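Long-range contact in F420-reducing hydrogenase, subunit beta (Methanothermobacter marburgensis, PDB 4OMF), which probably passes electrons from hydrogen oxidation through its iron-sulfur cluster and FAD to coenzyme F420, as the flavin-bearing subunit of the F420-reducing hydrogenase: residues Y133-T141 with T184-C192. Numbering follows the deposited sequence.
Sequences YCMENFPYT and THGYEQAGC. With FAD (flavin-adenine dinucleotide), chain R; SF4 (iron/sulfur cluster), chain N.
Cys-192 SG, already bound to FE3 of the [4Fe-4S] cluster at 2.3 Å, also accepts a hydrogen bond from the backbone of Asn-137, N to SG 3.5 Å. In this F420 hydrogenase/dehydrogenase beta-subunit fold the bond joins two loops that each give a cysteine to the cluster, and it illustrates how an amide of one can bond the ligand sulfur of the other. The bond to Cys-192 SG probably draws charge from the thiolate and so would tend to raise the cluster's potential. Cys-134 SG binds FE4 at 2.4 Å, and the same SG lies 3.5 Å from FAD C6; protein sulfur thus adjoins both cofactors, a placement consistent with electron transfer between them.

The carbonyl of Asn-137, in the next peptide group, continues the link: Asn-137 O accepts the N-H of Gln-189 N at 3.1 Å in a nearly linear bond (162° at the hydrogen). Between the cofactors, the Asn-137 side chain presents CB to cluster S2, while its amide group abuts the flavin methyl C7M. With CG anti to the backbone N (chi1 -152°), OD1 also receives the Phe-138 N-H from above the carbonyl plane, and ND2 is held by the Thr-77 carbonyl. Replacing the asparagine by an alanine would probably leave Thr-77 O and Phe-138 N without these partners and open a gap beside the flavin methyl.

Farther from the cluster, the Phe-138 ring crosses Glu-188 obliquely, Phe-138 CE1 lying 3.8 Å from Glu-188 CB, and reaches Thr-184 at roughly a right angle; Phe-146 of helix 140-150 meets the ring edge-to-face. Beyond this ring, the type II turn 184-187 is tied to the Glu-188 carboxylate, whose OE2 accepts Gly-186 N on its syn side at 2.8 Å.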
ATOM      1  N   TYR C 133     -14.481  32.937  -7.044  1.00 17.92           N
ATOM      2  CA  TYR C 133     -15.771  32.433  -6.555  1.00 19.41           C
ATOM      3  C   TYR C 133     -16.070  31.074  -7.169  1.00 18.80           C
ATOM      4  O   TYR C 133     -15.707  30.811  -8.313  1.00 20.54           O
ATOM      5  CB  TYR C 133     -16.943  33.379  -6.882  1.00 18.65           C
ATOM      6  CG  TYR C 133     -16.815  34.838  -6.465  1.00 19.80           C
ATOM      7  CD1 TYR C 133     -15.832  35.268  -5.560  1.00 17.93           C
ATOM      8  CD2 TYR C 133     -17.679  35.785  -7.001  1.00 19.71           C
ATOM      9  CE1 TYR C 133     -15.723  36.622  -5.208  1.00 21.25           C
ATOM     10  CE2 TYR C 133     -17.577  37.134  -6.652  1.00 23.80           C
ATOM     11  CZ  TYR C 133     -16.601  37.540  -5.761  1.00 24.26           C
ATOM     12  OH  TYR C 133     -16.512  38.878  -5.439  1.00 26.31           O
ATOM     13  N   CYS C 134     -16.764  30.223  -6.422  1.00 18.81           N
ATOM     14  CA  CYS C 134     -17.092  28.894  -6.924  1.00 19.92           C
ATOM     15  C   CYS C 134     -18.386  28.346  -6.335  1.00 23.19           C
ATOM     16  O   CYS C 134     -18.589  28.427  -5.126  1.00 21.56           O
ATOM     17  CB  CYS C 134     -15.954  27.929  -6.616  1.00 17.79           C
ATOM     18  SG  CYS C 134     -16.221  26.297  -7.333  1.00 19.48           S
ATOM     19  N   MET C 135     -19.232  27.754  -7.181  1.00 20.70           N
ATOM     20  CA  MET C 135     -20.476  27.127  -6.706  1.00 22.61           C
ATOM     21  C   MET C 135     -20.438  25.593  -6.850  1.00 21.64           C
ATOM     22  O   MET C 135     -21.149  24.866  -6.160  1.00 22.72           O
ATOM     23  CB  MET C 135     -21.680  27.697  -7.463  1.00 23.82           C
ATOM     24  CG  MET C 135     -23.017  27.233  -6.918  1.00 26.44           C
ATOM     25  SD  MET C 135     -23.385  27.947  -5.298  1.00 28.23           S
ATOM     26  CE  MET C 135     -23.948  29.587  -5.778  1.00 31.11           C
ATOM     27  N   GLU C 136     -19.604  25.105  -7.758  1.00 19.11           N
ATOM     28  CA  GLU C 136     -19.486  23.673  -8.017  1.00 23.65           C
ATOM     29  C   GLU C 136     -18.322  23.446  -8.953  1.00 22.96           C
ATOM     30  O   GLU C 136     -17.944  24.353  -9.692  1.00 21.03           O
ATOM     31  CB  GLU C 136     -20.771  23.104  -8.641  1.00 23.60           C
ATOM     32  CG  GLU C 136     -21.133  23.684 -10.008  1.00 31.10           C
ATOM     33  CD  GLU C 136     -22.094  24.861  -9.932  1.00 43.84           C
ATOM     34  OE1 GLU C 136     -21.855  25.878 -10.623  1.00 52.91           O
ATOM     35  OE2 GLU C 136     -23.102  24.770  -9.195  1.00 44.98           O
ATOM     36  N   ASN C 137     -17.767  22.233  -8.944  1.00 20.31           N
ATOM     37  CA  ASN C 137     -16.815  21.850  -9.979  1.00 19.25           C
ATOM     38  C   ASN C 137     -17.168  20.461 -10.548  1.00 17.74           C
ATOM     39  O   ASN C 137     -17.881  19.698  -9.916  1.00 17.89           O
ATOM     40  CB  ASN C 137     -15.379  21.873  -9.442  1.00 19.01           C
ATOM     41  CG  ASN C 137     -14.356  22.148 -10.530  1.00 19.34           C
ATOM     42  OD1 ASN C 137     -14.704  22.259 -11.702  1.00 22.12           O
ATOM     43  ND2 ASN C 137     -13.085  22.280 -10.142  1.00 18.10           N
ATOM     44  N   PHE C 138     -16.698  20.176 -11.755  1.00 18.29           N
ATOM     45  CA  PHE C 138     -17.128  18.998 -12.528  1.00 18.06           C
ATOM     46  C   PHE C 138     -15.988  18.046 -12.884  1.00 18.89           C
ATOM     47  O   PHE C 138     -14.905  18.474 -13.260  1.00 16.53           O
ATOM     48  CB  PHE C 138     -17.815  19.433 -13.843  1.00 17.23           C
ATOM     49  CG  PHE C 138     -19.030  20.284 -13.642  1.00 18.13           C
ATOM     50  CD1 PHE C 138     -20.268  19.700 -13.385  1.00 18.39           C
ATOM     51  CD2 PHE C 138     -18.940  21.668 -13.682  1.00 19.86           C
ATOM     52  CE1 PHE C 138     -21.405  20.480 -13.172  1.00 18.17           C
ATOM     53  CE2 PHE C 138     -20.071  22.455 -13.463  1.00 20.85           C
ATOM     54  CZ  PHE C 138     -21.307  21.853 -13.213  1.00 21.31           C
ATOM     55  N   PRO C 139     -16.233  16.730 -12.774  1.00 21.68           N
ATOM     56  CA  PRO C 139     -15.254  15.830 -13.397  1.00 17.54           C
ATOM     57  C   PRO C 139     -15.198  16.120 -14.907  1.00 17.96           C
ATOM     58  O   PRO C 139     -16.159  16.634 -15.492  1.00 18.33           O
ATOM     59  CB  PRO C 139     -15.797  14.429 -13.099  1.00 22.68           C
ATOM     60  CG  PRO C 139     -16.792  14.617 -11.971  1.00 21.43           C
ATOM     61  CD  PRO C 139     -17.334  16.010 -12.107  1.00 23.75           C
ATOM     62  N   TYR C 140     -14.074  15.807 -15.529  1.00 15.31           N
ATOM     63  CA  TYR C 140     -13.889  16.095 -16.942  1.00 18.21           C
ATOM     64  C   TYR C 140     -14.952  15.398 -17.812  1.00 21.43           C
ATOM     65  O   TYR C 140     -15.461  15.983 -18.779  1.00 16.69           O
ATOM     66  CB  TYR C 140     -12.488  15.683 -17.393  1.00 18.74           C
ATOM     67  CG  TYR C 140     -12.149  16.114 -18.819  1.00 17.28           C
ATOM     68  CD1 TYR C 140     -11.987  15.172 -19.840  1.00 21.98           C
ATOM     69  CD2 TYR C 140     -11.994  17.460 -19.132  1.00 18.21           C
ATOM     70  CE1 TYR C 140     -11.669  15.559 -21.146  1.00 23.56           C
ATOM     71  CE2 TYR C 140     -11.678  17.870 -20.440  1.00 19.61           C
ATOM     72  CZ  TYR C 140     -11.528  16.908 -21.435  1.00 20.22           C
ATOM     73  OH  TYR C 140     -11.197  17.287 -22.708  1.00 21.36           O
ATOM     74  N   THR C 141     -15.325  14.170 -17.449  1.00 16.07           N
ATOM     75  CA  THR C 141     -16.336  13.443 -18.217  1.00 16.50           C
ATOM     76  C   THR C 141     -17.698  14.134 -18.180  1.00 16.62           C
ATOM     77  O   THR C 141     -18.456  14.048 -19.138  1.00 21.19           O
ATOM     78  CB  THR C 141     -16.512  11.998 -17.724  1.00 17.22           C
ATOM     79  OG1 THR C 141     -16.512  12.009 -16.292  1.00 20.45           O
ATOM     80  CG2 THR C 141     -15.384  11.110 -18.248  1.00 17.96           C
ATOM     81  N   THR C 184     -27.226  20.614 -15.136  1.00 23.08           N
ATOM     82  CA  THR C 184     -25.909  20.099 -14.768  1.00 22.84           C
ATOM     83  C   THR C 184     -25.930  19.497 -13.365  1.00 22.25           C
ATOM     84  O   THR C 184     -24.952  18.910 -12.937  1.00 19.58           O
ATOM     85  CB  THR C 184     -24.822  21.205 -14.813  1.00 26.82           C
ATOM     86  OG1 THR C 184     -25.062  22.156 -13.762  1.00 27.64           O
ATOM     87  CG2 THR C 184     -24.853  21.923 -16.160  1.00 25.16           C
ATOM     88  N   HIS C 185     -27.029  19.690 -12.634  1.00 25.11           N
ATOM     89  CA  HIS C 185     -27.191  19.092 -11.304  1.00 24.08           C
ATOM     90  C   HIS C 185     -27.040  17.581 -11.290  1.00 24.66           C
ATOM     91  O   HIS C 185     -27.702  16.869 -12.049  1.00 27.33           O
ATOM     92  CB  HIS C 185     -28.568  19.448 -10.718  1.00 30.50           C
ATOM     93  CG  HIS C 185     -28.725  20.901 -10.399  1.00 36.94           C
ATOM     94  ND1 HIS C 185     -27.680  21.795 -10.471  1.00 36.59           N
ATOM     95  CD2 HIS C 185     -29.808  21.617 -10.015  1.00 38.88           C
ATOM     96  CE1 HIS C 185     -28.109  23.000 -10.141  1.00 41.12           C
ATOM     97  NE2 HIS C 185     -29.397  22.919  -9.861  1.00 43.20           N
ATOM     98  N   GLY C 186     -26.190  17.080 -10.406  1.00 25.40           N
ATOM     99  CA  GLY C 186     -25.966  15.652 -10.350  1.00 24.86           C
ATOM    100  C   GLY C 186     -24.737  15.256 -11.137  1.00 24.87           C
ATOM    101  O   GLY C 186     -24.276  14.130 -11.019  1.00 23.83           O
ATOM    102  N   TYR C 187     -24.204  16.173 -11.945  1.00 21.20           N
ATOM    103  CA  TYR C 187     -22.976  15.886 -12.685  1.00 18.43           C
ATOM    104  C   TYR C 187     -21.723  16.446 -12.000  1.00 16.51           C
ATOM    105  O   TYR C 187     -20.604  16.099 -12.386  1.00 18.90           O
ATOM    106  CB  TYR C 187     -23.053  16.446 -14.107  1.00 17.05           C
ATOM    107  CG  TYR C 187     -24.029  15.749 -15.017  1.00 18.71           C
ATOM    108  CD1 TYR C 187     -23.628  14.672 -15.822  1.00 19.24           C
ATOM    109  CD2 TYR C 187     -25.358  16.181 -15.107  1.00 21.55           C
ATOM    110  CE1 TYR C 187     -24.521  14.047 -16.686  1.00 20.51           C
ATOM    111  CE2 TYR C 187     -26.260  15.545 -15.967  1.00 21.11           C
ATOM    112  CZ  TYR C 187     -25.825  14.483 -16.752  1.00 19.06           C
ATOM    113  OH  TYR C 187     -26.727  13.862 -17.592  1.00 20.97           O
ATOM    114  N   GLU C 188     -21.917  17.332 -11.022  1.00 19.41           N
ATOM    115  CA  GLU C 188     -20.791  17.907 -10.262  1.00 19.50           C
ATOM    116  C   GLU C 188     -20.247  16.898  -9.223  1.00 18.68           C
ATOM    117  O   GLU C 188     -20.946  15.936  -8.873  1.00 19.61           O
ATOM    118  CB  GLU C 188     -21.217  19.212  -9.580  1.00 20.09           C
ATOM    119  CG  GLU C 188     -22.003  19.070  -8.274  1.00 24.77           C
ATOM    120  CD  GLU C 188     -23.432  18.566  -8.428  1.00 27.92           C
ATOM    121  OE1 GLU C 188     -24.018  18.143  -7.394  1.00 27.64           O
ATOM    122  OE2 GLU C 188     -23.985  18.599  -9.556  1.00 25.79           O
ATOM    123  N   GLN C 189     -19.008  17.081  -8.749  1.00 17.55           N
ATOM    124  CA  GLN C 189     -18.466  16.137  -7.757  1.00 18.78           C
ATOM    125  C   GLN C 189     -19.294  16.230  -6.458  1.00 19.14           C
ATOM    126  O   GLN C 189     -19.748  17.310  -6.086  1.00 16.13           O
ATOM    127  CB  GLN C 189     -16.981  16.388  -7.489  1.00 19.02           C
ATOM    128  CG  GLN C 189     -16.668  17.784  -6.928  1.00 19.14           C
ATOM    129  CD  GLN C 189     -15.210  17.970  -6.540  1.00 18.27           C
ATOM    130  OE1 GLN C 189     -14.405  17.037  -6.606  1.00 16.63           O
ATOM    131  NE2 GLN C 189     -14.857  19.195  -6.150  1.00 19.03           N
ATOM    132  N   ALA C 190     -19.562  15.086  -5.820  1.00 17.13           N
ATOM    133  CA  ALA C 190     -20.449  15.064  -4.649  1.00 20.85           C
ATOM    134  C   ALA C 190     -19.886  15.873  -3.478  1.00 17.57           C
ATOM    135  O   ALA C 190     -20.634  16.317  -2.606  1.00 21.37           O
ATOM    136  CB  ALA C 190     -20.709  13.639  -4.210  1.00 24.00           C
ATOM    137  N   GLY C 191     -18.566  16.046  -3.447  1.00 17.83           N
ATOM    138  CA  GLY C 191     -17.921  16.749  -2.350  1.00 18.46           C
ATOM    139  C   GLY C 191     -18.342  18.211  -2.233  1.00 19.53           C
ATOM    140  O   GLY C 191     -18.210  18.833  -1.178  1.00 19.77           O
ATOM    141  N   CYS C 192     -18.866  18.767  -3.315  1.00 18.87           N
ATOM    142  CA  CYS C 192     -19.301  20.160  -3.314  1.00 15.96           C
ATOM    143  C   CYS C 192     -20.565  20.374  -2.483  1.00 19.26           C
ATOM    144  O   CYS C 192     -20.873  21.500  -2.131  1.00 19.96           O
ATOM    145  CB  CYS C 192     -19.551  20.648  -4.742  1.00 15.84           C
ATOM    146  SG  CYS C 192     -18.066  20.777  -5.730  1.00 18.28           S
TER
HETATM  147  PA  FAD R 405      -8.381  35.484 -15.647  1.00 21.12           P
HETATM  148  O1A FAD R 405      -9.249  34.903 -16.732  1.00 20.55           O
HETATM  149  O2A FAD R 405      -7.431  36.623 -15.875  1.00 22.67           O
HETATM  150  O5B FAD R 405      -7.528  34.286 -15.034  1.00 21.12           O
HETATM  151  C5B FAD R 405      -8.288  33.161 -14.570  1.00 21.81           C
HETATM  152  C4B FAD R 405      -7.431  32.426 -13.537  1.00 23.30           C
HETATM  153  O4B FAD R 405      -8.178  31.331 -13.005  1.00 24.29           O
HETATM  154  C3B FAD R 405      -6.179  31.861 -14.196  1.00 24.79           C
HETATM  155  O3B FAD R 405      -4.997  32.184 -13.448  1.00 21.05           O
HETATM  156  C2B FAD R 405      -6.417  30.358 -14.158  1.00 25.17           C
HETATM  157  O2B FAD R 405      -5.182  29.652 -13.963  1.00 29.28           O
HETATM  158  C1B FAD R 405      -7.360  30.173 -12.983  1.00 19.96           C
HETATM  159  N9A FAD R 405      -8.181  28.966 -13.179  1.00 18.57           N
HETATM  160  C8A FAD R 405      -8.925  28.688 -14.264  1.00 19.52           C
HETATM  161  N7A FAD R 405      -9.567  27.506 -14.114  1.00 17.65           N
HETATM  162  C5A FAD R 405      -9.216  27.026 -12.888  1.00 18.43           C
HETATM  163  C6A FAD R 405      -9.520  25.807 -12.105  1.00 22.65           C
HETATM  164  N6A FAD R 405     -10.331  24.833 -12.597  1.00 21.71           N
HETATM  165  N1A FAD R 405      -8.963  25.709 -10.887  1.00 20.14           N
HETATM  166  C2A FAD R 405      -8.125  26.643 -10.388  1.00 21.72           C
HETATM  167  N3A FAD R 405      -7.788  27.776 -11.048  1.00 21.49           N
HETATM  168  C4A FAD R 405      -8.307  27.999 -12.282  1.00 20.42           C
HETATM  169  N1  FAD R 405     -17.231  32.914 -10.759  1.00 21.47           N
HETATM  170  C2  FAD R 405     -18.388  33.356 -10.123  1.00 20.74           C
HETATM  171  O2  FAD R 405     -18.681  34.568 -10.182  1.00 22.08           O
HETATM  172  N3  FAD R 405     -19.203  32.433  -9.484  1.00 19.91           N
HETATM  173  C4  FAD R 405     -18.857  31.098  -9.427  1.00 22.00           C
HETATM  174  O4  FAD R 405     -19.600  30.306  -8.807  1.00 20.32           O
HETATM  175  C4X FAD R 405     -18.124  30.584 -10.562  1.00 22.69           C
HETATM  176  N5  FAD R 405     -17.864  29.121 -10.536  1.00 19.24           N
HETATM  177  C5X FAD R 405     -16.440  28.803 -10.696  1.00 21.18           C
HETATM  178  C6  FAD R 405     -16.134  27.433 -10.619  1.00 18.08           C
HETATM  179  C7  FAD R 405     -14.856  26.983 -10.969  1.00 19.78           C
HETATM  180  C7M FAD R 405     -14.511  25.503 -10.876  1.00 19.56           C
HETATM  181  C8  FAD R 405     -13.919  27.917 -11.407  1.00 19.24           C
HETATM  182  C8M FAD R 405     -12.504  27.556 -11.819  1.00 20.29           C
HETATM  183  C9  FAD R 405     -14.224  29.292 -11.501  1.00 19.54           C
HETATM  184  C9A FAD R 405     -15.524  29.734 -11.233  1.00 19.92           C
HETATM  185  N10 FAD R 405     -15.813  31.123 -11.228  1.00 19.58           N
HETATM  186  C10 FAD R 405     -17.107  31.571 -11.036  1.00 21.69           C
HETATM  187  C1' FAD R 405     -14.780  32.170 -11.357  1.00 20.57           C
HETATM  188  C2' FAD R 405     -14.584  32.682 -12.761  1.00 21.20           C
HETATM  189  O2' FAD R 405     -15.069  31.877 -13.734  1.00 21.08           O
HETATM  190  C3' FAD R 405     -13.368  33.231 -12.954  1.00 20.94           C
HETATM  191  O3' FAD R 405     -12.362  32.325 -13.005  1.00 22.09           O
HETATM  192  C4' FAD R 405     -13.045  34.484 -12.157  1.00 19.98           C
HETATM  193  O4' FAD R 405     -14.064  35.496 -12.305  1.00 23.63           O
HETATM  194  C5' FAD R 405     -11.673  35.044 -12.546  1.00 19.12           C
HETATM  195  O5' FAD R 405     -11.764  35.705 -13.799  1.00 20.17           O
HETATM  196  P   FAD R 405     -10.645  36.748 -14.268  1.00 21.05           P
HETATM  197  O1P FAD R 405     -10.441  37.710 -13.119  1.00 21.39           O
HETATM  198  O2P FAD R 405     -11.013  37.312 -15.609  1.00 20.62           O
HETATM  199  O3P FAD R 405      -9.315  35.814 -14.361  1.00 22.88           O
HETATM  200 FE1  SF4 N 401     -14.427  23.432  -3.979  1.00 18.03          FE
HETATM  201 FE2  SF4 N 401     -16.623  24.319  -2.793  1.00 18.51          FE
HETATM  202 FE3  SF4 N 401     -16.838  22.429  -4.666  1.00 18.06          FE
HETATM  203 FE4  SF4 N 401     -16.144  24.915  -5.433  1.00 19.02          FE
HETATM  204  S1  SF4 N 401     -18.174  24.298  -4.487  1.00 17.99           S
HETATM  205  S2  SF4 N 401     -15.103  22.944  -6.087  1.00 17.14           S
HETATM  206  S3  SF4 N 401     -14.979  25.650  -3.637  1.00 17.38           S
HETATM  207  S4  SF4 N 401     -15.817  22.182  -2.626  1.00 19.33           S